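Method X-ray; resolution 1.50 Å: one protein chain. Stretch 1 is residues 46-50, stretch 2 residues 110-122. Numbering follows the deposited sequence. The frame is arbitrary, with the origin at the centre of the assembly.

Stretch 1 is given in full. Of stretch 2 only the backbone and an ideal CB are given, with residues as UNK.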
# COMPACT_ATOMS: atom_id res chain seq x y z
N GLU B 46 -3.44 -25.70 10.35
CA GLU B 46 -4.61 -26.26 9.68
C GLU B 46 -5.49 -25.33 8.85
O GLU B 46 -5.83 -25.65 7.72
CB GLU B 46 -5.48 -27.01 10.70
CG GLU B 46 -6.64 -27.80 10.12
CD GLU B 46 -7.34 -28.64 11.17
OE1 GLU B 46 -7.87 -28.05 12.13
OE2 GLU B 46 -7.35 -29.88 11.03
N ASN B 47 -5.83 -24.16 9.39
CA ASN B 47 -6.73 -23.25 8.68
C ASN B 47 -6.15 -22.22 7.71
O ASN B 47 -6.86 -21.29 7.32
CB ASN B 47 -7.60 -22.53 9.70
CG ASN B 47 -8.38 -23.49 10.57
OD1 ASN B 47 -8.78 -24.55 10.10
ND2 ASN B 47 -8.59 -23.12 11.82
N TYR B 48 -4.90 -22.41 7.29
CA TYR B 48 -4.25 -21.47 6.37
C TYR B 48 -3.38 -22.19 5.34
O TYR B 48 -3.03 -23.35 5.52
CB TYR B 48 -3.33 -20.52 7.14
CG TYR B 48 -4.00 -19.77 8.26
CD1 TYR B 48 -4.82 -18.68 8.00
CD2 TYR B 48 -3.83 -20.17 9.59
CE1 TYR B 48 -5.45 -17.99 9.02
CE2 TYR B 48 -4.46 -19.49 10.63
CZ TYR B 48 -5.29 -18.40 10.33
OH TYR B 48 -6.02 -17.78 11.32
N PHE B 49 -3.06 -21.49 4.26
CA PHE B 49 -2.14 -21.99 3.23
C PHE B 49 -1.54 -20.76 2.56
O PHE B 49 -2.11 -19.67 2.63
CB PHE B 49 -2.82 -22.91 2.19
CG PHE B 49 -3.93 -22.26 1.40
CD1 PHE B 49 -3.64 -21.48 0.28
CD2 PHE B 49 -5.27 -22.48 1.74
CE1 PHE B 49 -4.67 -20.91 -0.48
CE2 PHE B 49 -6.31 -21.91 0.98
CZ PHE B 49 -6.01 -21.13 -0.13
N THR B 50 -0.38 -20.91 1.93
CA THR B 50 0.24 -19.76 1.28
C THR B 50 0.19 -19.84 -0.24
O THR B 50 0.17 -20.93 -0.82
CB THR B 50 1.72 -19.59 1.70
OG1 THR B 50 2.49 -20.71 1.25
CG2 THR B 50 1.85 -19.46 3.21
N UNK B 110 -2.00 -15.19 1.94
CA UNK B 110 -2.40 -16.37 2.70
C UNK B 110 -3.90 -16.69 2.61
O UNK B 110 -4.75 -15.84 2.85
CB UNK B 110 -2.01 -16.18 4.17
N UNK B 111 -4.23 -17.93 2.26
CA UNK B 111 -5.63 -18.31 2.19
C UNK B 111 -6.09 -18.71 3.59
O UNK B 111 -5.31 -19.25 4.35
CB UNK B 111 -5.85 -19.45 1.19
N UNK B 112 -7.35 -18.43 3.92
CA UNK B 112 -7.90 -18.77 5.23
C UNK B 112 -9.19 -19.57 5.10
O UNK B 112 -9.97 -19.35 4.18
CB UNK B 112 -8.15 -17.50 6.05
N UNK B 113 -9.41 -20.48 6.04
CA UNK B 113 -10.61 -21.31 5.98
C UNK B 113 -11.93 -20.60 6.30
O UNK B 113 -12.97 -20.93 5.73
CB UNK B 113 -10.44 -22.48 6.95
N UNK B 114 -11.89 -19.62 7.21
CA UNK B 114 -13.10 -18.88 7.59
C UNK B 114 -12.79 -17.40 7.74
O UNK B 114 -11.62 -17.01 7.81
CB UNK B 114 -13.69 -19.43 8.89
N UNK B 115 -13.83 -16.58 7.79
CA UNK B 115 -13.63 -15.15 7.95
C UNK B 115 -12.98 -14.88 9.30
O UNK B 115 -12.14 -13.99 9.42
CB UNK B 115 -14.95 -14.39 7.82
N UNK B 116 -13.37 -15.64 10.31
CA UNK B 116 -12.77 -15.46 11.62
C UNK B 116 -11.26 -15.77 11.61
O UNK B 116 -10.49 -15.07 12.26
CB UNK B 116 -13.48 -16.35 12.64
N UNK B 117 -10.86 -16.82 10.89
CA UNK B 117 -9.45 -17.19 10.82
C UNK B 117 -8.68 -16.07 10.14
O UNK B 117 -7.59 -15.71 10.56
CB UNK B 117 -9.26 -18.51 10.07
N UNK B 118 -9.27 -15.50 9.08
CA UNK B 118 -8.61 -14.42 8.37
C UNK B 118 -8.39 -13.21 9.27
O UNK B 118 -7.30 -12.64 9.30
CB UNK B 118 -9.43 -14.02 7.14
N UNK B 119 -9.42 -12.79 10.00
CA UNK B 119 -9.28 -11.63 10.87
C UNK B 119 -8.25 -11.88 11.98
O UNK B 119 -7.52 -10.96 12.38
CB UNK B 119 -10.64 -11.27 11.48
N UNK B 120 -8.20 -13.10 12.50
CA UNK B 120 -7.22 -13.42 13.52
C UNK B 120 -5.81 -13.23 12.98
O UNK B 120 -4.95 -12.70 13.66
CB UNK B 120 -7.41 -14.85 14.02
N UNK B 121 -5.58 -13.68 11.74
CA UNK B 121 -4.25 -13.56 11.13
C UNK B 121 -3.89 -12.11 10.84
O UNK B 121 -2.76 -11.70 11.03
CB UNK B 121 -4.18 -14.38 9.84
N UNK B 122 -4.86 -11.34 10.35
CA UNK B 122 -4.61 -9.94 10.05
C UNK B 122 -4.17 -9.22 11.31
O UNK B 122 -3.19 -8.48 11.32
CB UNK B 122 -5.85 -9.28 9.46

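Stretch 2 runs antiparallel to the strand Tyr48–Thr50, then turns into a helix that passes the Tyr48 ring.

Position 110 lies opposite Thr50, its CA-to-CB bond on the sheet face shared with Tyr48 and Thr50. The ideal CB is 3.8 Å from Phe49 O and 5.4 Å from Tyr48 CD1, leaving modest room beside apolar atoms; valine, isoleucine or threonine would suit an extended backbone here. It is Val110, whose CG1 packs 3.9 Å from Tyr48 CB.

Position 111 turns to the other face, where the Phe49 ring folds over the backbone. An ideal CB would sit 2.1 Å from Phe49 CZ, a clash, so with this ring placement only glycine fits. Gly111 accordingly offers its CA to the ring face, 3.8 Å from the Phe49 centroid. The paired backbones exchange two hydrogen bonds, Gly111 N to Phe49 O (2.8 Å) and Phe49 N to Gly111 O (3.2 Å).

At position 112 the ideal CB returns to the Tyr48 face, 4.0 Å from Tyr48 CD1. A small apolar residue would suit the flank of the ring, and Ala112 places CB 4.1 Å from Tyr48 CE1.

Position 113 ends the pairing: its N donates to Asn47 O at 3.0 Å. CB points toward stretch 1 near the polar Asn47 side chain, so a long, flexible or polar residue is plausible. Lys113 is fully extended, its CD 3.5 Å from Asn47 OD1.

Position 114 precedes the helix and points sideways, with no partner in stretch 1. Serine, threonine, aspartate or asparagine would serve as N-cap; Thr114 OG1 accepts from the backbone N of position 117 at 3.1 Å, a capping bond. Positions 115 and 116 make no contact and are weakly specified from here; they are Leu115 and Glu116.

Position 117 points toward stretch 1, its ideal CB 3.5 Å from Tyr48 OH and 4.4 Å from Asn47 CB. Tyr48 OH already donates to the backbone O of position 117 at 2.7 Å, a bond any residue could supply; a short polar side chain could add to the polar surroundings. Asp117 does so through a water that donates to both Tyr48 OH (2.8 Å) and Asp117 OD1 (2.6 Å).

Positions 118 and 119 point away, leaving the choice open: Ala118 and Val119. Position 120 starts toward Tyr48 OH, 4.2 Å from the ideal CB, but a long chain can leave; Lys120 does, its end leading away.

Position 121, 3.9 Å from Tyr48 CE1 at its ideal CB, calls for an apolar residue. Leu121 packs its CB there. Position 122 is out of reach and holds Val122.

Stretch 2 (110-122) VGAKTLEDAVKLV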
# COMPACT_ATOMS: atom_id res chain seq x y z
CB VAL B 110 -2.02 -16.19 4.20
CG1 VAL B 110 -2.33 -17.46 4.95
CG2 VAL B 110 -0.53 -15.86 4.36
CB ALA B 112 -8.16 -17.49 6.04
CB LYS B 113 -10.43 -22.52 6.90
CG LYS B 113 -11.58 -23.50 6.83
CD LYS B 113 -11.29 -24.72 7.67
CE LYS B 113 -12.41 -25.73 7.56
NZ LYS B 113 -12.12 -26.98 8.32
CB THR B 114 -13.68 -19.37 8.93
OG1 THR B 114 -12.80 -19.00 10.00
CG2 THR B 114 -13.82 -20.87 8.91
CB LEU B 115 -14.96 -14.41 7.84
CG LEU B 115 -14.87 -12.89 7.99
CD1 LEU B 115 -13.95 -12.29 6.92
CD2 LEU B 115 -16.28 -12.31 7.90
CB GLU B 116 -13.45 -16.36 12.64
CG GLU B 116 -12.97 -16.12 14.06
CD GLU B 116 -13.68 -17.01 15.04
OE1 GLU B 116 -14.93 -16.97 15.06
OE2 GLU B 116 -13.01 -17.75 15.79
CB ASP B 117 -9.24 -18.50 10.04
CG ASP B 117 -9.82 -19.70 10.75
OD1 ASP B 117 -9.65 -19.78 11.99
OD2 ASP B 117 -10.43 -20.55 10.08
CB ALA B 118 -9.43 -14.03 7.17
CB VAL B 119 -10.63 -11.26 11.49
CG1 VAL B 119 -10.46 -10.12 12.49
CG2 VAL B 119 -11.58 -10.86 10.39
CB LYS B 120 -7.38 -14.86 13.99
CG LYS B 120 -8.56 -15.08 14.89
CD LYS B 120 -8.69 -16.55 15.24
CE LYS B 120 -7.42 -17.10 15.89
NZ LYS B 120 -7.04 -16.38 17.14
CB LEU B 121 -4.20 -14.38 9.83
CG LEU B 121 -2.95 -14.23 8.94
CD1 LEU B 121 -1.69 -14.61 9.71
CD2 LEU B 121 -3.06 -15.11 7.69
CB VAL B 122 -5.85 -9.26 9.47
CG1 VAL B 122 -5.66 -7.74 9.49
CG2 VAL B 122 -6.08 -9.75 8.05
O HOH W 1 -7.32 -19.49 13.05
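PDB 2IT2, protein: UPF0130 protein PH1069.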